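Local coordinates for esterase (Rhizomucor miehei CAU432, PDB 4WY8), which hydrolyses carboxylic esters as a fungal carboxylesterase of the alpha/beta hydrolase fold, at residues D21-P26 with R215-W220; V173-K178 with D245-L250. All coordinates share one frame; numbering follows the deposited sequence.

In the fold
From the N terminus the chain passes helix 9-17 and enters the loop 21-26, the first half of interaction 1. It then builds most of the central sheet and reaches helix 165-179, whose later turns (173-178) open interaction 2. Between strands 188-191 and 253-258, helix 215-225 turns back to the N-terminal loop, closing interaction 1 across 188 intervening residues. Residues 245-250 then close interaction 2 across 66. The two loops therefore cross. The centres of the two contacts lie 31 Å apart, and their nearest atoms about 16 Å. Interaction 1 joins the N-terminal region to helix 215-225 at the surface, while interaction 2 ties the approach to strand 253-258 to a sheet-flanking helix.

Interaction 1 of 2, residues D21-P26 with R215-W220; sequences DSTQYP and RKLMVW
Trp220 lays one face of its indole against Thr23. Chi1 (-173°) puts its CG anti to the backbone N, beside the carbonyl carbon. CB starts the contact, 3.6 Å from Thr23 CG2, and the same methyl lies by CG and CD2. CD1 lies 3.8 Å from Thr23 CB. NE1 is 3.7 Å from Thr23 CA, which CE2 also meets. That CA sits over the five-membered ring, 13° off its normal, in a CH-pi contact. Farther out CZ2 meets the carbonyl oxygens of Ser22 and Tyr25 obliquely, and CH2 is near Ser22 O. Leu217 CD1 adds an apolar touch to Thr23 CG2.

Thr23 OG1 carries the other grip, accepting from Lys216 NZ at 3.2 Å. It also accepts from Gln24 NE2 at 3.0 Å, in the Gln24 amide plane. It donates to Asp21 OD1 at 2.7 Å. Three bonds, two accepted and one donated, thus fix the rotation of the Thr23 hydroxyl branch. Asp21 OD1 also takes Thr23 N at 2.9 Å, from the same carboxylate face, in an Asx turn. Helix 27-39 backs the loop through Val30. An N-terminal segment packed on a helix inserted after strand 188-191 is consistent with the cap of hormone-sensitive-lipase-like esterases.

Interaction 2 of 2, residues V173-K178 with D245-L250; sequences VCIRAK and DDLRVL
Lys178 reaches across from helix 165-179 to the backbone of 245-250. Its CG is anti to the backbone N (chi1 173°) and the chain runs extended beyond it, carrying NZ to Arg248 O in a 2.8 Å hydrogen bond. The donor approaches with a C=O...N angle of 126° and lies 35° out of the carbonyl plane. Asp246 O accepts a second, weak bond at 3.2 Å, and NZ also donates to a water at 2.7 Å that in turn bonds to Asp245 O. Such a gathering of carbonyls would favour a charged ammonium. The aliphatic part is covered too: Val249 CG2, on a side chain crossing at about a right angle, lies 3.6 Å from Lys178 CE.

Alongside the polar grip an apolar contact forms. Ile175 CD1 meets Leu247 CD2 at 3.8 Å, and its CG1 touches Leu250 CD1. The other Leu250 methyl, CD2, rests on the helix backbone, 3.9 Å from both Cys174 O and Ile175 CA.

Further out, Asn279 holds the turn from both ends, bonding to Leu247 O through ND2 and to Leu250 N through OD1. The extended Arg248 chain brings NE to Asp245 OD1 in a long, weak salt bridge. Tyr270 of helix 264-276 packs on both Ile175 and Leu247, and Gln188 of strand 188-191 lies against Cys174 and Leu250. This is partly buried packing at the flank of the sheet, between the helix after the probable nucleophile elbow at Ser164 and the turn leading into strand 253-258, as in the alpha/beta hydrolase fold.

Interaction 1 of 2, residues D21-P26 with R215-W220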
loop_
_atom_site.group_PDB
_atom_site.type_symbol
_atom_site.label_atom_id
_atom_site.label_comp_id
_atom_site.label_asym_id
_atom_site.label_seq_id
_atom_site.Cartn_x
_atom_site.Cartn_y
_atom_site.Cartn_z
ATOM N N ASP A 21 8.198 -28.439 -14.759
ATOM C CA ASP A 21 7.983 -27.597 -15.923
ATOM C C ASP A 21 6.604 -27.817 -16.518
ATOM O O ASP A 21 6.355 -28.846 -17.159
ATOM C CB ASP A 21 9.064 -27.849 -16.974
ATOM C CG ASP A 21 9.110 -26.758 -18.029
ATOM O OD1 ASP A 21 8.198 -25.889 -18.028
ATOM O OD2 ASP A 21 10.066 -26.749 -18.839
ATOM N N SER A 22 5.710 -26.850 -16.337
ATOM C CA SER A 22 4.379 -26.978 -16.917
ATOM C C SER A 22 4.401 -26.843 -18.442
ATOM O O SER A 22 3.487 -27.328 -19.114
ATOM C CB SER A 22 3.412 -25.942 -16.332
ATOM O OG SER A 22 3.053 -26.251 -14.998
ATOM N N THR A 23 5.426 -26.190 -18.986
ATOM C CA THR A 23 5.484 -25.971 -20.428
ATOM C C THR A 23 5.725 -27.280 -21.178
ATOM O O THR A 23 5.676 -27.297 -22.413
ATOM C CB THR A 23 6.576 -24.940 -20.847
ATOM O OG1 THR A 23 7.886 -25.483 -20.666
ATOM C CG2 THR A 23 6.426 -23.634 -20.064
ATOM N N GLN A 24 6.005 -28.362 -20.448
ATOM C CA GLN A 24 6.277 -29.654 -21.080
ATOM C C GLN A 24 5.016 -30.499 -21.194
ATOM O O GLN A 24 5.045 -31.612 -21.733
ATOM C CB GLN A 24 7.333 -30.440 -20.302
ATOM C CG GLN A 24 8.660 -29.742 -20.189
ATOM C CD GLN A 24 9.145 -29.273 -21.532
ATOM O OE1 GLN A 24 9.561 -30.076 -22.369
ATOM N NE2 GLN A 24 9.092 -27.965 -21.757
ATOM N N TYR A 25 3.916 -29.979 -20.660
ATOM C CA TYR A 25 2.675 -30.725 -20.634
ATOM C C TYR A 25 1.540 -30.022 -21.361
ATOM O O TYR A 25 1.566 -28.808 -21.532
ATOM C CB TYR A 25 2.304 -30.993 -19.172
ATOM C CG TYR A 25 3.287 -31.928 -18.511
ATOM C CD1 TYR A 25 4.357 -31.437 -17.773
ATOM C CD2 TYR A 25 3.167 -33.298 -18.669
ATOM C CE1 TYR A 25 5.268 -32.288 -17.187
ATOM C CE2 TYR A 25 4.062 -34.154 -18.087
ATOM C CZ TYR A 25 5.114 -33.648 -17.348
ATOM O OH TYR A 25 6.007 -34.525 -16.769
ATOM N N PRO A 26 0.533 -30.788 -21.793
ATOM C CA PRO A 26 -0.702 -30.201 -22.328
ATOM C C PRO A 26 -1.512 -29.475 -21.242
ATOM O O PRO A 26 -1.525 -29.914 -20.080
ATOM C CB PRO A 26 -1.482 -31.412 -22.841
ATOM C CG PRO A 26 -0.461 -32.529 -22.951
ATOM C CD PRO A 26 0.539 -32.260 -21.882
ATOM N N ARG A 215 10.027 -16.316 -17.299
ATOM C CA ARG A 215 9.892 -15.827 -18.658
ATOM C C ARG A 215 9.374 -16.945 -19.539
ATOM O O ARG A 215 8.456 -16.756 -20.344
ATOM C CB ARG A 215 11.232 -15.336 -19.173
ATOM C CG ARG A 215 11.287 -15.031 -20.663
ATOM C CD ARG A 215 12.749 -14.918 -21.119
ATOM N NE ARG A 215 13.279 -13.583 -20.910
ATOM C CZ ARG A 215 14.513 -13.311 -20.488
ATOM N NH1 ARG A 215 15.370 -14.285 -20.217
ATOM N NH2 ARG A 215 14.887 -12.050 -20.320
ATOM N N LYS A 216 9.920 -18.137 -19.339
ATOM C CA LYS A 216 9.519 -19.294 -20.119
ATOM C C LYS A 216 8.007 -19.513 -20.070
ATOM O O LYS A 216 7.341 -19.739 -21.093
ATOM C CB LYS A 216 10.266 -20.522 -19.607
ATOM C CG LYS A 216 10.287 -21.643 -20.597
ATOM C CD LYS A 216 11.165 -22.789 -20.135
ATOM C CE LYS A 216 11.462 -23.689 -21.331
ATOM N NZ LYS A 216 10.225 -23.913 -22.161
ATOM N N LEU A 217 7.481 -19.475 -18.854
ATOM C CA LEU A 217 6.062 -19.603 -18.610
ATOM C C LEU A 217 5.260 -18.452 -19.269
ATOM O O LEU A 217 4.212 -18.681 -19.866
ATOM C CB LEU A 217 5.825 -19.664 -17.102
ATOM C CG LEU A 217 4.649 -20.479 -16.599
ATOM C CD1 LEU A 217 4.637 -21.847 -17.239
ATOM C CD2 LEU A 217 4.779 -20.608 -15.094
ATOM N N MET A 218 5.761 -17.223 -19.197
ATOM C CA MET A 218 5.048 -16.112 -19.831
ATOM C C MET A 218 4.952 -16.344 -21.348
ATOM O O MET A 218 3.889 -16.143 -21.944
ATOM C CB MET A 218 5.731 -14.771 -19.521
ATOM C CG MET A 218 5.373 -14.187 -18.138
ATOM S SD MET A 218 3.580 -14.076 -17.841
ATOM C CE MET A 218 3.071 -13.041 -19.226
ATOM N N VAL A 219 6.041 -16.826 -21.951
ATOM C CA VAL A 219 6.067 -17.121 -23.375
ATOM C C VAL A 219 5.067 -18.201 -23.729
ATOM O O VAL A 219 4.303 -18.073 -24.693
ATOM C CB VAL A 219 7.490 -17.549 -23.826
ATOM C CG1 VAL A 219 7.475 -18.126 -25.249
ATOM C CG2 VAL A 219 8.434 -16.356 -23.724
ATOM N N TRP A 220 5.051 -19.257 -22.930
ATOM C CA TRP A 220 4.085 -20.322 -23.116
ATOM C C TRP A 220 2.610 -19.826 -23.047
ATOM O O TRP A 220 1.750 -20.157 -23.901
ATOM C CB TRP A 220 4.375 -21.383 -22.066
ATOM C CG TRP A 220 3.615 -22.650 -22.160
ATOM C CD1 TRP A 220 3.807 -23.665 -23.061
ATOM C CD2 TRP A 220 2.583 -23.090 -21.270
ATOM N NE1 TRP A 220 2.937 -24.695 -22.794
ATOM C CE2 TRP A 220 2.178 -24.368 -21.701
ATOM C CE3 TRP A 220 1.959 -22.523 -20.151
ATOM C CZ2 TRP A 220 1.161 -25.085 -21.064
ATOM C CZ3 TRP A 220 0.960 -23.234 -19.510
ATOM C CH2 TRP A 220 0.566 -24.507 -19.970
#

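Interaction 2 of 2, residues V173-K178 with D245-L250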
loop_
_atom_site.group_PDB
_atom_site.type_symbol
_atom_site.label_atom_id
_atom_site.label_comp_id
_atom_site.label_asym_id
_atom_site.label_seq_id
_atom_site.Cartn_x
_atom_site.Cartn_y
_atom_site.Cartn_z
ATOM N N VAL A 173 -10.927 -4.715 -20.082
ATOM C CA VAL A 173 -12.374 -4.594 -19.962
ATOM C C VAL A 173 -12.720 -3.126 -19.662
ATOM O O VAL A 173 -13.697 -2.599 -20.194
ATOM C CB VAL A 173 -12.956 -5.513 -18.874
ATOM C CG1 VAL A 173 -14.278 -4.962 -18.349
ATOM C CG2 VAL A 173 -13.142 -6.912 -19.416
ATOM N N CYS A 174 -11.912 -2.453 -18.838
ATOM C CA CYS A 174 -12.155 -1.017 -18.625
ATOM C C CYS A 174 -12.020 -0.193 -19.920
ATOM O O CYS A 174 -12.947 0.580 -20.265
ATOM C CB CYS A 174 -11.214 -0.454 -17.557
ATOM S SG CYS A 174 -11.690 -0.976 -15.892
ATOM N N ILE A 175 -10.906 -0.368 -20.647
ATOM C CA ILE A 175 -10.746 0.369 -21.918
ATOM C C ILE A 175 -11.914 0.085 -22.887
ATOM O O ILE A 175 -12.462 0.988 -23.555
ATOM C CB ILE A 175 -9.445 0.011 -22.620
ATOM C CG1 ILE A 175 -8.257 0.263 -21.692
ATOM C CG2 ILE A 175 -9.314 0.771 -23.955
ATOM C CD1 ILE A 175 -6.955 -0.362 -22.201
ATOM N N ARG A 176 -12.296 -1.182 -22.958
ATOM C CA ARG A 176 -13.379 -1.590 -23.832
ATOM C C ARG A 176 -14.732 -0.971 -23.455
ATOM O O ARG A 176 -15.449 -0.487 -24.326
ATOM C CB ARG A 176 -13.498 -3.108 -23.849
ATOM C CG ARG A 176 -14.513 -3.555 -24.852
ATOM C CD ARG A 176 -13.986 -3.317 -26.266
ATOM N NE ARG A 176 -15.082 -3.281 -27.222
ATOM C CZ ARG A 176 -15.717 -4.352 -27.677
ATOM N NH1 ARG A 176 -15.361 -5.565 -27.275
ATOM N NH2 ARG A 176 -16.709 -4.201 -28.540
ATOM N N ALA A 177 -15.073 -0.974 -22.170
ATOM C CA ALA A 177 -16.320 -0.364 -21.739
ATOM C C ALA A 177 -16.294 1.138 -22.048
ATOM O O ALA A 177 -17.311 1.722 -22.408
ATOM C CB ALA A 177 -16.560 -0.602 -20.235
ATOM N N LYS A 178 -15.133 1.762 -21.895
ATOM C CA LYS A 178 -15.017 3.173 -22.266
ATOM C C LYS A 178 -15.346 3.374 -23.746
ATOM O O LYS A 178 -16.088 4.284 -24.107
ATOM C CB LYS A 178 -13.617 3.712 -21.982
ATOM C CG LYS A 178 -13.433 5.143 -22.514
ATOM C CD LYS A 178 -11.976 5.530 -22.694
ATOM C CE LYS A 178 -11.839 6.917 -23.312
ATOM N NZ LYS A 178 -10.406 7.303 -23.519
ATOM N N ASP A 245 -4.198 9.169 -24.949
ATOM C CA ASP A 245 -5.600 9.469 -25.242
ATOM C C ASP A 245 -6.508 8.238 -25.187
ATOM O O ASP A 245 -7.693 8.344 -24.846
ATOM C CB ASP A 245 -5.731 10.144 -26.612
ATOM C CG ASP A 245 -5.675 11.664 -26.520
ATOM O OD1 ASP A 245 -4.657 12.209 -26.031
ATOM O OD2 ASP A 245 -6.659 12.313 -26.939
ATOM N N ASP A 246 -5.984 7.079 -25.562
ATOM C CA ASP A 246 -6.769 5.855 -25.444
ATOM C C ASP A 246 -7.176 5.585 -23.982
ATOM O O ASP A 246 -8.200 4.974 -23.733
ATOM C CB ASP A 246 -5.972 4.661 -25.983
ATOM C CG ASP A 246 -5.941 4.603 -27.517
ATOM O OD1 ASP A 246 -6.851 5.149 -28.182
ATOM O OD2 ASP A 246 -4.983 3.999 -28.056
ATOM N N LEU A 247 -6.349 6.036 -23.034
ATOM C CA LEU A 247 -6.468 5.655 -21.622
ATOM C C LEU A 247 -7.154 6.730 -20.751
ATOM O O LEU A 247 -7.357 6.537 -19.548
ATOM C CB LEU A 247 -5.072 5.374 -21.044
ATOM C CG LEU A 247 -4.371 4.163 -21.662
ATOM C CD1 LEU A 247 -2.948 4.034 -21.141
ATOM C CD2 LEU A 247 -5.184 2.901 -21.459
ATOM N N ARG A 248 -7.512 7.859 -21.361
ATOM C CA ARG A 248 -8.182 8.943 -20.647
ATOM C C ARG A 248 -9.543 8.480 -20.154
ATOM O O ARG A 248 -10.130 7.572 -20.739
ATOM C CB ARG A 248 -8.342 10.154 -21.565
ATOM C CG ARG A 248 -7.026 10.753 -21.970
ATOM C CD ARG A 248 -7.154 12.139 -22.557
ATOM N NE ARG A 248 -5.828 12.636 -22.919
ATOM C CZ ARG A 248 -5.056 13.324 -22.089
ATOM N NH1 ARG A 248 -5.504 13.603 -20.870
ATOM N NH2 ARG A 248 -3.854 13.740 -22.477
ATOM N N VAL A 249 -10.055 9.140 -19.117
ATOM C CA VAL A 249 -11.356 8.821 -18.509
ATOM C C VAL A 249 -11.572 7.300 -18.311
ATOM O O VAL A 249 -12.558 6.696 -18.717
ATOM C CB VAL A 249 -12.513 9.553 -19.328
ATOM C CG1 VAL A 249 -11.974 10.847 -19.946
ATOM C CG2 VAL A 249 -13.153 8.722 -20.429
ATOM N N LEU A 250 -10.609 6.678 -17.642
ATOM C CA LEU A 250 -10.778 5.295 -17.178
ATOM C C LEU A 250 -11.166 5.290 -15.692
ATOM O O LEU A 250 -11.005 6.310 -14.986
ATOM C CB LEU A 250 -9.496 4.497 -17.413
ATOM C CG LEU A 250 -9.225 4.139 -18.873
ATOM C CD1 LEU A 250 -7.981 3.288 -18.982
ATOM C CD2 LEU A 250 -10.409 3.456 -19.513
HETATM O O HOH W 1 -10.660 9.567 -24.893
#